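Probable thiol peroxidase (Chromobacterium violaceum, PDB 3KEB) is a probable peroxidase of the redoxin family, built on a thioredoxin-like fold. Local coordinates at residues E153-A156 and F161-F164; V125-Y130 and Y135-I140; V34-H39 and R98-H103. One frame throughout, in Å; residues are numbered along the deposited sequence. Where two conformers were deposited one is given.

All three contacts reach the central mixed sheet, and they come in series along the chain: interaction 3 first, then interaction 2, then interaction 1. Interactions 1 and 2 touch, their centres about 13 Å apart, because strands 139-143 and 149-154 are successive and lie side by side in the sheet; Phe162 also packs on Ile140. Interaction 3 sits by strand 32-35 near the other edge, its centre about 25 Å from that of interaction 1 and on the opposite side of the chain's centre. It lies about 21 Å from interaction 2, centre to centre. Both of these touch the second subunit, so the dimer surface draws on distant parts of one fold.

Interaction 1 of 3, residues E153-A156 and F161-F164; sequences ERLA and FFDF
Leu155 packs against the CD1-CE1 side of the Phe162 ring, its CD2 coming in obliquely to CD1 of Phe162 at 3.6 Å, while Leu155 CG reaches CE1 of the same ring at 3.7 Å. The two side chains cross at about a right angle. Phe162 also touches Leu69 of helix 67-77 and Ile140 of strand 139-143, which makes this the apolar half of the contact.

The polar half belongs to Glu153. With CG anti to the backbone N (chi1 175°) and the chain extended beyond it, the carboxylate spans the gap from the strand edge to the 161-164 backbone. OE1 takes the N-H of Asp163 at 2.8 Å on its syn lone pair, in an almost straight bond (172°). The same oxygen sits at the edge of the Phe162 ring and also has a weak hydrogen bond with Tyr151 OH. A water donates to both OE2 of Glu153, at 2.6 Å, and the carbonyl O of Phe161, tying the second oxygen to the same loop.

Asp163 is the centre of an inverse gamma turn and the N-cap of helix 164-177, where its OD1 accepts from Ala166 N. Glu153 therefore grips the backbone of the capping residue from the end of strand 149-154. Both carboxylate oxygens act as acceptors here, which is consistent with an ionised Glu153, even with the Asp163 carboxylate nearby.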
# COMPACT_ATOMS: atom_id res chain seq x y z
N GLU A 153 13.75 12.25 14.32
CA GLU A 153 12.93 13.42 14.16
C GLU A 153 11.69 13.02 13.39
O GLU A 153 11.76 12.35 12.36
CB GLU A 153 13.72 14.49 13.37
CG GLU A 153 12.93 15.75 13.02
CD GLU A 153 13.63 16.63 11.98
OE1 GLU A 153 14.66 16.24 11.37
OE2 GLU A 153 13.15 17.74 11.78
N ARG A 154 10.54 13.49 13.86
CA ARG A 154 9.32 13.44 13.04
C ARG A 154 9.01 14.79 12.52
O ARG A 154 9.18 15.77 13.22
CB ARG A 154 8.17 12.99 13.91
CG ARG A 154 8.32 11.63 14.26
CD ARG A 154 7.18 11.16 15.08
NE ARG A 154 7.23 11.66 16.46
CZ ARG A 154 6.40 11.29 17.43
NH1 ARG A 154 5.44 10.44 17.19
NH2 ARG A 154 6.50 11.81 18.67
N LEU A 155 8.64 14.87 11.25
CA LEU A 155 8.26 16.11 10.68
C LEU A 155 6.93 16.60 11.26
O LEU A 155 5.96 15.85 11.32
CB LEU A 155 8.11 15.98 9.14
CG LEU A 155 9.34 15.68 8.31
CD1 LEU A 155 8.91 15.79 6.78
CD2 LEU A 155 10.46 16.65 8.72
N ALA A 156 6.89 17.88 11.61
CA ALA A 156 5.66 18.53 12.05
C ALA A 156 4.75 19.02 10.92
O ALA A 156 3.60 19.36 11.17
CB ALA A 156 5.96 19.68 13.06
N PHE A 161 11.45 19.53 5.20
CA PHE A 161 12.55 18.58 5.14
C PHE A 161 13.09 18.27 6.52
O PHE A 161 13.00 19.07 7.46
CB PHE A 161 13.71 19.06 4.21
CG PHE A 161 13.31 19.34 2.78
CD1 PHE A 161 12.33 18.62 2.14
CD2 PHE A 161 13.94 20.36 2.08
CE1 PHE A 161 11.96 18.90 0.84
CE2 PHE A 161 13.59 20.63 0.77
CZ PHE A 161 12.59 19.89 0.16
N PHE A 162 13.71 17.11 6.65
CA PHE A 162 14.43 16.76 7.87
C PHE A 162 15.56 17.75 8.16
O PHE A 162 16.06 18.42 7.26
CB PHE A 162 15.03 15.35 7.72
CG PHE A 162 14.02 14.29 7.39
CD1 PHE A 162 12.94 14.04 8.25
CD2 PHE A 162 14.17 13.51 6.24
CE1 PHE A 162 11.99 13.09 7.95
CE2 PHE A 162 13.24 12.50 5.97
CZ PHE A 162 12.15 12.30 6.82
N ASP A 163 16.02 17.80 9.42
CA ASP A 163 17.09 18.68 9.86
C ASP A 163 18.44 18.02 9.56
O ASP A 163 19.12 17.51 10.46
CB ASP A 163 16.96 18.97 11.35
CG ASP A 163 17.86 20.10 11.82
OD1 ASP A 163 18.75 20.52 11.08
OD2 ASP A 163 17.68 20.56 12.97
N PHE A 164 18.79 18.05 8.27
CA PHE A 164 19.96 17.39 7.82
C PHE A 164 21.20 18.04 8.45
O PHE A 164 22.14 17.34 8.78
CB PHE A 164 20.07 17.44 6.30
CG PHE A 164 19.01 16.64 5.59
CD1 PHE A 164 18.89 15.27 5.78
CD2 PHE A 164 18.11 17.28 4.76
CE1 PHE A 164 17.89 14.53 5.13
CE2 PHE A 164 17.13 16.56 4.11
CZ PHE A 164 17.00 15.20 4.30
O HOH W 1 12.57 19.43 9.93

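Interaction 2 of 3, residues V125-Y130 and Y135-I140; sequences VLITEY and YTSPAI
Val125 O accepts the N-H of Ser137 at 2.8 Å, in a nearly straight bond (173°) that lies in the carbonyl plane and falls on a lone pair. The CA-H of Thr136 meets the same oxygen, CA to O 3.4 Å, so two neighbouring residues of one segment close on a single carbonyl. Around this bond the backbones run antiparallel with a single bridge, Leu126 with Thr136, and the register puts Val125 by Ser137 and Ile127 by Tyr135. Ile127 continues the pairing through a backbone bond with Gly134.

Side chains fill in on either side of the bond. Val125 splits its two methyls: CG1, anti to the carbonyl carbon (chi1 -67°), leans on Ala139 CB at 3.9 Å, and CG2 lies beside Thr136 CB at 4.0 Å, with the two side chains pointing the same way. Further along, Ile127 lays its CD1 against Ser137, 3.6 Å from CB and equally near OG, so the isoleucine methyl touches both atoms of the serine side chain; Val17 packs on it too.

The carbonyl of Ser137 is taken by Thr55 OG1, which ties this residue to strand 51-55 just before strand 139-143 begins. Tyr135 sends its ring away from the contact, and its OH is hydrogen-bonded to Ser94 OG of the second subunit. With the N-H and the carbonyl of Ser137 both paired within a buried contact, these bonds probably offset the cost of burying the polar backbone, and they hold the loop after helix 119-122 to the segment leading into strand 139-143.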
# COMPACT_ATOMS: atom_id res chain seq x y z
N VAL A 125 4.56 6.30 14.37
CA VAL A 125 4.29 7.01 13.11
C VAL A 125 2.89 6.73 12.61
O VAL A 125 2.59 6.97 11.43
CB VAL A 125 5.39 6.73 12.05
CG1 VAL A 125 6.79 7.32 12.44
CG2 VAL A 125 5.54 5.22 11.67
N LEU A 126 2.04 6.22 13.49
CA LEU A 126 0.66 5.89 13.12
C LEU A 126 -0.24 7.13 13.01
O LEU A 126 -0.38 7.86 13.96
CB LEU A 126 0.04 4.93 14.16
CG LEU A 126 -1.45 4.50 13.97
CD1 LEU A 126 -1.60 3.80 12.60
CD2 LEU A 126 -1.97 3.65 15.12
N ILE A 127 -0.88 7.29 11.87
CA ILE A 127 -1.96 8.29 11.64
C ILE A 127 -3.27 7.50 11.47
O ILE A 127 -3.33 6.54 10.69
CB ILE A 127 -1.65 9.17 10.38
CG1 ILE A 127 -0.33 9.96 10.54
CG2 ILE A 127 -2.78 10.20 10.12
CD1 ILE A 127 0.21 10.57 9.29
N THR A 128 -4.30 7.85 12.23
CA THR A 128 -5.61 7.23 12.04
C THR A 128 -6.71 8.17 11.52
O THR A 128 -7.84 7.69 11.30
CB THR A 128 -6.14 6.62 13.34
OG1 THR A 128 -6.22 7.67 14.31
CG2 THR A 128 -5.22 5.48 13.85
N GLU A 129 -6.46 9.49 11.39
CA GLU A 129 -7.51 10.42 10.93
C GLU A 129 -7.43 10.80 9.48
O GLU A 129 -6.35 10.96 8.95
CB GLU A 129 -7.47 11.72 11.73
CG GLU A 129 -7.65 11.52 13.17
CD GLU A 129 -7.98 12.80 13.91
OE1 GLU A 129 -8.24 13.85 13.27
OE2 GLU A 129 -7.98 12.74 15.17
N TYR A 130 -8.60 11.02 8.87
CA TYR A 130 -8.74 11.58 7.53
C TYR A 130 -7.91 12.85 7.44
O TYR A 130 -7.98 13.66 8.40
CB TYR A 130 -10.25 11.94 7.25
CG TYR A 130 -10.43 12.80 6.02
CD1 TYR A 130 -10.40 12.23 4.75
CD2 TYR A 130 -10.63 14.19 6.11
CE1 TYR A 130 -10.52 13.01 3.61
CE2 TYR A 130 -10.79 14.97 4.95
CZ TYR A 130 -10.74 14.38 3.70
OH TYR A 130 -10.87 15.10 2.53
N TYR A 135 -1.56 5.96 6.90
CA TYR A 135 -0.24 6.23 6.45
C TYR A 135 0.79 6.20 7.57
O TYR A 135 0.46 6.44 8.74
CB TYR A 135 -0.14 7.61 5.72
CG TYR A 135 -0.69 7.65 4.31
CD1 TYR A 135 -2.05 7.69 4.06
CD2 TYR A 135 0.18 7.78 3.22
CE1 TYR A 135 -2.52 7.81 2.75
CE2 TYR A 135 -0.29 7.86 1.93
CZ TYR A 135 -1.63 7.88 1.71
OH TYR A 135 -2.06 7.99 0.43
N THR A 136 2.06 6.05 7.20
CA THR A 136 3.16 6.29 8.16
C THR A 136 3.54 7.79 8.09
O THR A 136 3.92 8.31 7.03
CB THR A 136 4.40 5.46 7.89
OG1 THR A 136 4.87 5.87 6.55
CG2 THR A 136 4.10 4.00 7.82
N SER A 137 3.48 8.46 9.24
CA SER A 137 3.86 9.85 9.33
C SER A 137 5.37 10.00 8.99
O SER A 137 6.16 9.12 9.32
CB SER A 137 3.51 10.40 10.73
OG SER A 137 3.36 11.78 10.64
N PRO A 138 5.76 11.06 8.32
CA PRO A 138 7.15 11.16 7.90
C PRO A 138 8.15 11.41 9.06
O PRO A 138 7.89 12.22 9.95
CB PRO A 138 7.14 12.33 6.91
CG PRO A 138 5.96 13.10 7.31
CD PRO A 138 4.94 12.06 7.62
N ALA A 139 9.23 10.62 9.07
CA ALA A 139 10.20 10.60 10.16
C ALA A 139 11.55 10.09 9.67
O ALA A 139 11.70 9.52 8.56
CB ALA A 139 9.67 9.76 11.36
N ILE A 140 12.57 10.43 10.43
CA ILE A 140 13.91 10.00 10.10
C ILE A 140 14.56 9.52 11.32
O ILE A 140 14.39 10.12 12.38
CB ILE A 140 14.76 11.12 9.42
CG1 ILE A 140 16.12 10.57 8.98
CG2 ILE A 140 14.97 12.38 10.35
CD1 ILE A 140 16.81 11.53 7.90

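Interaction 3 of 3, residues V34-H39 and R98-H103; sequences VDDQKH and RARHEH
Asp36 and Arg100 form a side-on salt bridge with two bonds: Arg100 NE gives its N-H to Asp36 OD2 at 2.8 Å, and Arg100 NH2 gives one to Asp36 OD1 at 3.0 Å. Both are nearly straight. The oxygens lie in the guanidinium plane, but the nitrogens meet them from above the carboxylate plane, and the two planes stand 47° apart. Arg100 gets there by bending at CG-CD (chi3 -64°), which swings the guanidinium back toward the turn.

NH2 has a second acceptor, the carbonyl O of Ile108, just before strand 109-112, and NH1 is hydrogen-bonded elsewhere, so all three nitrogens are used. Asp36 itself follows strand 32-35 in the type I turn from Asp35 to Lys38, which Lys38 N closes on Asp35 O at 2.9 Å. Asp35 OD1 accepts from His39 N, just past the turn, at 3.0 Å and, weakly, from Gln37 N within it.

Lys38 and Arg98 on the same two segments turn instead to the second subunit, pairing with its Glu61 and Glu102. The buried Asp36 carboxylate thus has both oxygens bonded to the one guanidinium of Arg100, which would favour its ionised form; the pair links the turn to helix 93-103.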
# COMPACT_ATOMS: atom_id res chain seq x y z
N VAL A 34 8.05 -6.08 4.23
CA VAL A 34 8.27 -6.75 2.96
C VAL A 34 8.83 -5.75 1.98
O VAL A 34 8.38 -4.63 1.88
CB VAL A 34 7.01 -7.47 2.45
CG1 VAL A 34 5.87 -6.55 2.47
CG2 VAL A 34 7.22 -8.04 1.05
N ASP A 35 9.87 -6.13 1.28
CA ASP A 35 10.53 -5.21 0.36
C ASP A 35 9.91 -5.20 -1.03
O ASP A 35 8.96 -5.92 -1.30
CB ASP A 35 12.04 -5.50 0.29
CG ASP A 35 12.40 -6.78 -0.43
OD1 ASP A 35 11.65 -7.36 -1.28
OD2 ASP A 35 13.58 -7.23 -0.18
N ASP A 36 10.47 -4.40 -1.92
CA ASP A 36 9.87 -4.23 -3.23
C ASP A 36 9.88 -5.44 -4.15
O ASP A 36 9.09 -5.48 -5.12
CB ASP A 36 10.42 -2.99 -3.93
CG ASP A 36 11.92 -3.07 -4.25
OD1 ASP A 36 12.73 -3.28 -3.34
OD2 ASP A 36 12.30 -2.95 -5.44
N GLN A 37 10.72 -6.43 -3.87
CA GLN A 37 10.66 -7.71 -4.58
C GLN A 37 9.90 -8.77 -3.82
O GLN A 37 10.03 -9.95 -4.12
CB GLN A 37 12.07 -8.21 -4.84
CG GLN A 37 12.90 -7.20 -5.69
CD GLN A 37 14.37 -7.59 -5.79
OE1 GLN A 37 15.20 -7.17 -4.97
NE2 GLN A 37 14.70 -8.44 -6.77
N LYS A 38 9.12 -8.34 -2.84
CA LYS A 38 8.22 -9.24 -2.07
C LYS A 38 8.90 -10.17 -1.05
O LYS A 38 8.23 -11.03 -0.43
CB LYS A 38 7.24 -9.98 -3.00
CG LYS A 38 6.43 -9.04 -3.90
CD LYS A 38 5.41 -9.85 -4.66
CE LYS A 38 4.54 -9.09 -5.65
NZ LYS A 38 5.34 -8.47 -6.80
N HIS A 39 10.17 -9.91 -0.80
CA HIS A 39 10.98 -10.62 0.23
C HIS A 39 10.77 -10.08 1.62
O HIS A 39 10.66 -8.86 1.81
CB HIS A 39 12.46 -10.53 -0.11
CG HIS A 39 12.80 -11.17 -1.41
ND1 HIS A 39 13.49 -10.53 -2.40
CD2 HIS A 39 12.50 -12.40 -1.90
CE1 HIS A 39 13.60 -11.33 -3.45
NE2 HIS A 39 12.99 -12.47 -3.17
N ARG A 98 7.74 -0.45 -8.86
CA ARG A 98 7.53 0.48 -9.96
C ARG A 98 8.35 1.79 -9.74
O ARG A 98 9.02 2.25 -10.65
CB ARG A 98 6.07 0.87 -10.08
CG ARG A 98 5.82 1.86 -11.16
CD ARG A 98 4.78 2.88 -10.71
NE ARG A 98 4.78 3.97 -11.68
CZ ARG A 98 5.26 5.19 -11.48
NH1 ARG A 98 5.78 5.57 -10.30
NH2 ARG A 98 5.19 6.06 -12.49
N ALA A 99 8.34 2.32 -8.52
CA ALA A 99 9.16 3.51 -8.19
C ALA A 99 10.65 3.28 -8.49
O ALA A 99 11.29 4.12 -9.11
CB ALA A 99 9.00 3.88 -6.75
N ARG A 100 11.15 2.11 -8.11
CA ARG A 100 12.55 1.77 -8.36
C ARG A 100 12.82 1.73 -9.86
O ARG A 100 13.82 2.29 -10.33
CB ARG A 100 12.97 0.47 -7.74
CG ARG A 100 14.48 0.33 -7.73
CD ARG A 100 14.91 -1.00 -7.23
NE ARG A 100 14.57 -1.28 -5.86
CZ ARG A 100 15.19 -0.76 -4.81
NH1 ARG A 100 16.17 0.14 -4.94
NH2 ARG A 100 14.79 -1.12 -3.60
N HIS A 101 11.95 1.05 -10.61
CA HIS A 101 12.06 0.95 -12.03
C HIS A 101 12.09 2.32 -12.68
O HIS A 101 12.85 2.55 -13.63
CB HIS A 101 10.87 0.14 -12.55
CG HIS A 101 10.91 -0.12 -14.00
ND1 HIS A 101 11.75 -1.06 -14.56
CD2 HIS A 101 10.19 0.40 -15.02
CE1 HIS A 101 11.56 -1.08 -15.88
NE2 HIS A 101 10.59 -0.22 -16.17
N GLU A 102 11.22 3.21 -12.22
CA GLU A 102 11.04 4.53 -12.86
C GLU A 102 12.07 5.58 -12.40
O GLU A 102 12.44 6.46 -13.19
CB GLU A 102 9.65 5.08 -12.58
CG GLU A 102 8.51 4.30 -13.24
CD GLU A 102 8.56 4.37 -14.74
OE1 GLU A 102 8.77 5.48 -15.25
OE2 GLU A 102 8.40 3.32 -15.41
N HIS A 103 12.54 5.49 -11.17
CA HIS A 103 13.41 6.52 -10.58
C HIS A 103 14.82 6.06 -10.19
O HIS A 103 15.67 6.88 -9.86
CB HIS A 103 12.74 7.13 -9.36
CG HIS A 103 11.37 7.67 -9.66
ND1 HIS A 103 11.17 8.74 -10.50
CD2 HIS A 103 10.14 7.29 -9.23
CE1 HIS A 103 9.87 8.99 -10.60
NE2 HIS A 103 9.22 8.13 -9.83